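Local coordinates for peroxisomal fatty acid beta-oxidation multifunctional protein MFP2 (Arabidopsis thaliana, PDB 2WTB), which carries enoyl-CoA hydratase and 3-hydroxyacyl-CoA dehydrogenase activities for peroxisomal fatty acid beta-oxidation during seed germination, at residues 97-102 / 123-128; 132-137 / 170-175. One frame throughout, in Å; residues are numbered along the deposited sequence.

How the contacts relate
Both contacts lie in the N-terminal enoyl-CoA hydratase/isomerase part, with centres about 20 Å apart. They follow one another along the chain. Contact 1 closes at strand 126-129, and contact 2 opens at the next strand, 134-136. The two do not touch otherwise. Helix 116-123 runs between them in space and carries E119, the predicted nucleophile. In contact 1, the side chain of A123 is about 7 Å from that of E119. Contact 2 comes closer. The side chain of L137 is about 4 Å from that of E119 and about 3 Å from that of E139, the predicted proton acceptor.

Contact 1. Residues 97-102 / 123-128; sequences LLEAAR and ACHARI
In the crotonase fold of the hydratase part, helix 88-99 ends against the turn that joins helix 116-123 to strand 126-129. H125 makes the polar link. Its NE2 donates to the carbonyl O of E99, at 2.7 Å and with an N-H...O angle of 155°. The acceptor lies at the edge of the ring, only 9° out of its plane. The donor sits in the carbonyl plane, on a lone pair. CG of H125 is anti to its own carbonyl carbon (chi1 -58°), which sends the ring toward the helix end. ND1 bonds to the backbone N of S105, so the ring is held at both nitrogens and is probably the neutral tautomer with its proton on NE2. An alanine here has no ring nitrogens, so the E99 carbonyl and S105 N would probably lose their common anchor and the helix end would be held less firmly. The CG of E99 lies off the tip of the A123 carbonyl, 3.3 Å from A123 O. Its chain is extended, and the carboxylate goes on to a salt bridge with R153. L98 adds the apolar contact, CD2 to A123 CB at 4.2 Å; the same methyl lies 3.8 Å from A123 O. Around this junction, W211 meets the H125 ring edge-to-face. L98 also packs on Y43 of helix 33-46. C124 and L98 both touch strand 105-109, which pairs with strand 126-129.

Contact 2. Residues 132-137 / 170-175; sequences AAQLGL and SKPVKA
The carboxamide of Q134 is the flat side-chain group here, and P172 and K174 lie on the same side of its plane. P172 sits by the amide nitrogen, with CB 3.7 Å from Q134 NE2. K174 sits by the oxygen, with NZ 3.6 Å from Q134 OE1, near but not bonded. Q134 is extended beyond CG, while K174 is bent at chi2 and chi4, which lays its CE and NZ alongside Q134. The backbones beneath run antiparallel. L135 and V173 form a hydrogen-bonded pair: L135 N gives to V173 O at 2.8 Å in the carbonyl plane, and V173 N gives to L135 O at 2.6 Å from above the carbonyl plane. Q134 and K174 are the adjacent non-hydrogen-bonded pair. Strand 134-136 is the middle strand of the small three-stranded sheet of the crotonase fold, between 112-114 and 173-174. On the face opposite Q134, L135 CB meets V173 CG1 at 4.1 Å. L135 also packs on L118 of helix 116-123, and V173 on M166 of helix 160-169. At G136 the two backbones come close, and a CB there would fall 2.8 Å from P172 CA, a clash. K174 is the N-cap residue of helix 175-181. The first residue of that helix, A175, gives a weak hydrogen bond from its N to A133 O (118° at the hydrogen).

Contact 1. Residues 97-102 / 123-128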
ATOM      1  N   LEU A  97      15.694  26.908 -20.171  1.00 68.08           N
ATOM      2  CA  LEU A  97      17.092  27.007 -19.772  1.00 60.87           C
ATOM      3  C   LEU A  97      17.890  25.778 -20.193  1.00 62.72           C
ATOM      4  O   LEU A  97      18.941  25.895 -20.824  1.00 62.34           O
ATOM      5  CB  LEU A  97      17.205  27.208 -18.259  1.00 55.90           C
ATOM      6  CG  LEU A  97      18.619  27.281 -17.678  1.00 59.39           C
ATOM      7  CD1 LEU A  97      19.401  28.427 -18.300  1.00 62.58           C
ATOM      8  CD2 LEU A  97      18.570  27.430 -16.166  1.00 63.74           C
ATOM      9  N   LEU A  98      17.379  24.602 -19.849  1.00 59.96           N
ATOM     10  CA  LEU A  98      18.116  23.360 -20.049  1.00 52.90           C
ATOM     11  C   LEU A  98      17.944  22.780 -21.452  1.00 54.76           C
ATOM     12  O   LEU A  98      18.902  22.692 -22.218  1.00 55.68           O
ATOM     13  CB  LEU A  98      17.715  22.328 -18.987  1.00 46.68           C
ATOM     14  CG  LEU A  98      18.543  21.042 -18.883  1.00 50.86           C
ATOM     15  CD1 LEU A  98      18.426  20.432 -17.490  1.00 46.42           C
ATOM     16  CD2 LEU A  98      18.143  20.032 -19.949  1.00 41.62           C
ATOM     17  N   GLU A  99      16.720  22.383 -21.783  1.00 49.04           N
ATOM     18  CA  GLU A  99      16.470  21.674 -23.031  1.00 48.35           C
ATOM     19  C   GLU A  99      16.705  22.538 -24.268  1.00 53.57           C
ATOM     20  O   GLU A  99      17.162  22.043 -25.298  1.00 50.09           O
ATOM     21  CB  GLU A  99      15.052  21.105 -23.047  1.00 41.71           C
ATOM     22  CG  GLU A  99      14.776  20.162 -24.210  1.00 35.45           C
ATOM     23  CD  GLU A  99      13.327  19.719 -24.255  1.00 59.02           C
ATOM     24  OE1 GLU A  99      12.434  20.594 -24.192  1.00 53.95           O
ATOM     25  OE2 GLU A  99      13.082  18.497 -24.352  1.00 52.96           O
ATOM     26  N   ALA A 100      16.392  23.827 -24.162  1.00 50.10           N
ATOM     27  CA  ALA A 100      16.522  24.743 -25.291  1.00 49.37           C
ATOM     28  C   ALA A 100      17.851  25.495 -25.283  1.00 52.25           C
ATOM     29  O   ALA A 100      17.983  26.541 -25.919  1.00 64.92           O
ATOM     30  CB  ALA A 100      15.353  25.726 -25.316  1.00 42.13           C
ATOM     31  N   ALA A 101      18.831  24.960 -24.564  1.00 55.00           N
ATOM     32  CA  ALA A 101      20.151  25.578 -24.496  1.00 52.04           C
ATOM     33  C   ALA A 101      20.954  25.303 -25.762  1.00 54.65           C
ATOM     34  O   ALA A 101      20.668  24.356 -26.494  1.00 55.43           O
ATOM     35  CB  ALA A 101      20.909  25.084 -23.272  1.00 37.97           C
ATOM     36  N   ARG A 102      21.956  26.138 -26.016  1.00 58.15           N
ATOM     37  CA  ARG A 102      22.836  25.934 -27.161  1.00 69.16           C
ATOM     38  C   ARG A 102      24.025  25.046 -26.803  1.00 63.40           C
ATOM     39  O   ARG A 102      25.058  25.071 -27.469  1.00 67.04           O
ATOM     40  CB  ARG A 102      23.296  27.270 -27.747  1.00 87.28           C
ATOM     41  CG  ARG A 102      22.352  27.814 -28.816  1.00103.42           C
ATOM     42  CD  ARG A 102      22.751  29.207 -29.283  1.00112.39           C
ATOM     43  NE  ARG A 102      22.388  30.235 -28.313  1.00117.89           N
ATOM     44  CZ  ARG A 102      22.442  31.540 -28.553  1.00123.19           C
ATOM     45  NH1 ARG A 102      22.845  31.982 -29.736  1.00122.26           N
ATOM     46  NH2 ARG A 102      22.091  32.405 -27.610  1.00128.09           N
ATOM     47  N   ALA A 123      14.203  15.684 -20.236  1.00 53.08           N
ATOM     48  CA  ALA A 123      14.521  17.036 -20.685  1.00 45.13           C
ATOM     49  C   ALA A 123      15.879  17.070 -21.367  1.00 51.91           C
ATOM     50  O   ALA A 123      16.111  17.884 -22.260  1.00 52.54           O
ATOM     51  CB  ALA A 123      14.507  17.997 -19.515  1.00 46.12           C
ATOM     52  N   CYS A 124      16.778  16.191 -20.931  1.00 48.66           N
ATOM     53  CA  CYS A 124      18.096  16.079 -21.543  1.00 48.89           C
ATOM     54  C   CYS A 124      17.969  15.580 -22.972  1.00 51.34           C
ATOM     55  O   CYS A 124      16.928  15.060 -23.364  1.00 37.37           O
ATOM     56  CB  CYS A 124      18.994  15.141 -20.734  1.00 44.07           C
ATOM     57  SG  CYS A 124      19.422  15.782 -19.107  1.00 52.00           S
ATOM     58  N   HIS A 125      19.042  15.722 -23.741  1.00 46.66           N
ATOM     59  CA  HIS A 125      18.999  15.437 -25.170  1.00 40.10           C
ATOM     60  C   HIS A 125      19.310  13.985 -25.531  1.00 43.77           C
ATOM     61  O   HIS A 125      19.096  13.556 -26.671  1.00 44.06           O
ATOM     62  CB  HIS A 125      19.914  16.411 -25.909  1.00 31.04           C
ATOM     63  CG  HIS A 125      19.557  17.845 -25.673  1.00 45.53           C
ATOM     64  ND1 HIS A 125      20.306  18.677 -24.871  1.00 55.27           N
ATOM     65  CD2 HIS A 125      18.509  18.583 -26.108  1.00 43.35           C
ATOM     66  CE1 HIS A 125      19.746  19.874 -24.837  1.00 59.33           C
ATOM     67  NE2 HIS A 125      18.654  19.842 -25.579  1.00 63.28           N
ATOM     68  N   ALA A 126      19.802  13.233 -24.551  1.00 41.83           N
ATOM     69  CA  ALA A 126      20.048  11.802 -24.710  1.00 41.42           C
ATOM     70  C   ALA A 126      20.097  11.143 -23.337  1.00 46.97           C
ATOM     71  O   ALA A 126      20.281  11.823 -22.329  1.00 49.93           O
ATOM     72  CB  ALA A 126      21.343  11.562 -25.467  1.00 32.81           C
ATOM     73  N   ARG A 127      19.936   9.825 -23.291  1.00 46.46           N
ATOM     74  CA  ARG A 127      19.915   9.122 -22.010  1.00 43.49           C
ATOM     75  C   ARG A 127      20.751   7.845 -21.979  1.00 47.59           C
ATOM     76  O   ARG A 127      20.526   6.918 -22.758  1.00 49.97           O
ATOM     77  CB  ARG A 127      18.474   8.822 -21.592  1.00 48.58           C
ATOM     78  CG  ARG A 127      17.714  10.057 -21.153  1.00 42.55           C
ATOM     79  CD  ARG A 127      16.282  10.039 -21.648  1.00 40.01           C
ATOM     80  NE  ARG A 127      15.911  11.365 -22.118  1.00 50.66           N
ATOM     81  CZ  ARG A 127      15.886  11.722 -23.396  1.00 48.62           C
ATOM     82  NH1 ARG A 127      16.181  10.842 -24.342  1.00 38.81           N
ATOM     83  NH2 ARG A 127      15.541  12.954 -23.730  1.00 70.89           N
ATOM     84  N   ILE A 128      21.717   7.810 -21.069  1.00 49.27           N
ATOM     85  CA  ILE A 128      22.502   6.610 -20.820  1.00 48.04           C
ATOM     86  C   ILE A 128      22.074   6.019 -19.485  1.00 45.64           C
ATOM     87  O   ILE A 128      21.907   6.747 -18.508  1.00 39.25           O
ATOM     88  CB  ILE A 128      24.007   6.914 -20.774  1.00 52.06           C
ATOM     89  CG1 ILE A 128      24.416   7.754 -21.984  1.00 48.22           C
ATOM     90  CG2 ILE A 128      24.807   5.623 -20.713  1.00 54.12           C
ATOM     91  CD1 ILE A 128      23.920   7.198 -23.299  1.00 41.44           C
TER

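Contact 2. Residues 132-137 / 170-175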
ATOM      1  N   ALA A 132      19.701  -2.581 -14.931  1.00 60.50           N
ATOM      2  CA  ALA A 132      18.368  -2.805 -14.372  1.00 61.67           C
ATOM      3  C   ALA A 132      17.741  -1.583 -13.702  1.00 66.90           C
ATOM      4  O   ALA A 132      16.930  -1.724 -12.787  1.00 74.51           O
ATOM      5  CB  ALA A 132      18.393  -3.982 -13.406  1.00 75.41           C
ATOM      6  N   ALA A 133      18.105  -0.387 -14.158  1.00 58.33           N
ATOM      7  CA  ALA A 133      17.567   0.837 -13.573  1.00 54.89           C
ATOM      8  C   ALA A 133      16.056   0.941 -13.787  1.00 57.02           C
ATOM      9  O   ALA A 133      15.523   0.418 -14.765  1.00 54.48           O
ATOM     10  CB  ALA A 133      18.275   2.053 -14.144  1.00 43.09           C
ATOM     11  N   GLN A 134      15.370   1.610 -12.864  1.00 57.84           N
ATOM     12  CA  GLN A 134      13.920   1.769 -12.954  1.00 59.21           C
ATOM     13  C   GLN A 134      13.527   3.160 -13.424  1.00 64.46           C
ATOM     14  O   GLN A 134      14.034   4.163 -12.925  1.00 74.75           O
ATOM     15  CB  GLN A 134      13.249   1.470 -11.613  1.00 61.16           C
ATOM     16  CG  GLN A 134      13.167  -0.003 -11.281  1.00 71.17           C
ATOM     17  CD  GLN A 134      12.275  -0.270 -10.092  1.00 80.99           C
ATOM     18  OE1 GLN A 134      12.264  -1.372  -9.544  1.00 85.39           O
ATOM     19  NE2 GLN A 134      11.518   0.742  -9.681  1.00 80.11           N
ATOM     20  N   LEU A 135      12.609   3.205 -14.382  1.00 62.35           N
ATOM     21  CA  LEU A 135      12.168   4.456 -14.975  1.00 50.38           C
ATOM     22  C   LEU A 135      10.650   4.481 -15.001  1.00 55.64           C
ATOM     23  O   LEU A 135      10.021   3.545 -15.491  1.00 45.56           O
ATOM     24  CB  LEU A 135      12.704   4.566 -16.399  1.00 58.80           C
ATOM     25  CG  LEU A 135      14.103   3.988 -16.618  1.00 54.17           C
ATOM     26  CD1 LEU A 135      14.363   3.734 -18.096  1.00 44.21           C
ATOM     27  CD2 LEU A 135      15.173   4.895 -16.019  1.00 50.91           C
ATOM     28  N   GLY A 136      10.058   5.544 -14.471  1.00 65.41           N
ATOM     29  CA  GLY A 136       8.612   5.648 -14.441  1.00 63.15           C
ATOM     30  C   GLY A 136       8.079   6.931 -13.837  1.00 61.59           C
ATOM     31  O   GLY A 136       8.840   7.771 -13.352  1.00 55.06           O
ATOM     32  N   LEU A 137       6.758   7.076 -13.875  1.00 62.10           N
ATOM     33  CA  LEU A 137       6.085   8.230 -13.295  1.00 55.70           C
ATOM     34  C   LEU A 137       4.996   7.766 -12.335  1.00 51.90           C
ATOM     35  O   LEU A 137       3.855   7.553 -12.737  1.00 64.92           O
ATOM     36  CB  LEU A 137       5.492   9.114 -14.396  1.00 51.12           C
ATOM     37  CG  LEU A 137       6.489   9.808 -15.326  1.00 49.95           C
ATOM     38  CD1 LEU A 137       5.763  10.530 -16.452  1.00 43.98           C
ATOM     39  CD2 LEU A 137       7.369  10.776 -14.548  1.00 43.09           C
ATOM     40  N   SER A 170       1.083   3.710 -13.056  1.00 71.00           N
ATOM     41  CA  SER A 170       2.103   4.197 -12.130  1.00 75.14           C
ATOM     42  C   SER A 170       3.292   3.245 -12.011  1.00 72.05           C
ATOM     43  O   SER A 170       4.237   3.515 -11.271  1.00 64.64           O
ATOM     44  CB  SER A 170       1.503   4.467 -10.746  1.00 64.20           C
ATOM     45  OG  SER A 170       0.762   5.673 -10.739  1.00 69.39           O
ATOM     46  N   LYS A 171       3.241   2.137 -12.746  1.00 74.25           N
ATOM     47  CA  LYS A 171       4.303   1.137 -12.707  1.00 69.15           C
ATOM     48  C   LYS A 171       5.557   1.600 -13.438  1.00 71.55           C
ATOM     49  O   LYS A 171       5.476   2.181 -14.519  1.00 71.18           O
ATOM     50  CB  LYS A 171       3.820  -0.190 -13.296  1.00 68.72           C
ATOM     51  CG  LYS A 171       2.871  -0.971 -12.401  1.00 70.02           C
ATOM     52  CD  LYS A 171       2.552  -2.331 -13.006  1.00 86.47           C
ATOM     53  CE  LYS A 171       1.489  -3.071 -12.206  1.00102.41           C
ATOM     54  NZ  LYS A 171       1.943  -3.397 -10.825  1.00107.90           N
ATOM     55  N   PRO A 172       6.727   1.346 -12.835  1.00 73.64           N
ATOM     56  CA  PRO A 172       8.031   1.671 -13.420  1.00 71.55           C
ATOM     57  C   PRO A 172       8.414   0.664 -14.496  1.00 65.86           C
ATOM     58  O   PRO A 172       7.764  -0.372 -14.626  1.00 67.74           O
ATOM     59  CB  PRO A 172       8.994   1.541 -12.232  1.00 76.08           C
ATOM     60  CG  PRO A 172       8.123   1.452 -11.004  1.00 78.67           C
ATOM     61  CD  PRO A 172       6.859   0.819 -11.468  1.00 75.02           C
ATOM     62  N   VAL A 173       9.461   0.968 -15.254  1.00 59.72           N
ATOM     63  CA  VAL A 173       9.958   0.058 -16.281  1.00 60.91           C
ATOM     64  C   VAL A 173      11.483  -0.031 -16.211  1.00 58.68           C
ATOM     65  O   VAL A 173      12.156   0.950 -15.897  1.00 58.46           O
ATOM     66  CB  VAL A 173       9.522   0.504 -17.692  1.00 64.54           C
ATOM     67  CG1 VAL A 173      10.216   1.800 -18.085  1.00 55.10           C
ATOM     68  CG2 VAL A 173       9.817  -0.583 -18.706  1.00 78.57           C
ATOM     69  N   LYS A 174      12.027  -1.212 -16.492  1.00 53.47           N
ATOM     70  CA  LYS A 174      13.471  -1.411 -16.436  1.00 59.51           C
ATOM     71  C   LYS A 174      14.174  -0.735 -17.609  1.00 60.83           C
ATOM     72  O   LYS A 174      13.562  -0.465 -18.642  1.00 57.61           O
ATOM     73  CB  LYS A 174      13.816  -2.900 -16.389  1.00 65.62           C
ATOM     74  CG  LYS A 174      13.359  -3.595 -15.118  1.00 73.86           C
ATOM     75  CD  LYS A 174      13.875  -2.874 -13.884  1.00 85.60           C
ATOM     76  CE  LYS A 174      13.382  -3.539 -12.608  1.00 96.79           C
ATOM     77  NZ  LYS A 174      11.901  -3.470 -12.483  1.00105.78           N
ATOM     78  N   ALA A 175      15.464  -0.462 -17.439  1.00 67.25           N
ATOM     79  CA  ALA A 175      16.236   0.243 -18.456  1.00 62.40           C
ATOM     80  C   ALA A 175      16.200  -0.481 -19.800  1.00 63.90           C
ATOM     81  O   ALA A 175      16.050   0.153 -20.846  1.00 59.94           O
ATOM     82  CB  ALA A 175      17.674   0.441 -17.993  1.00 47.33           C
TER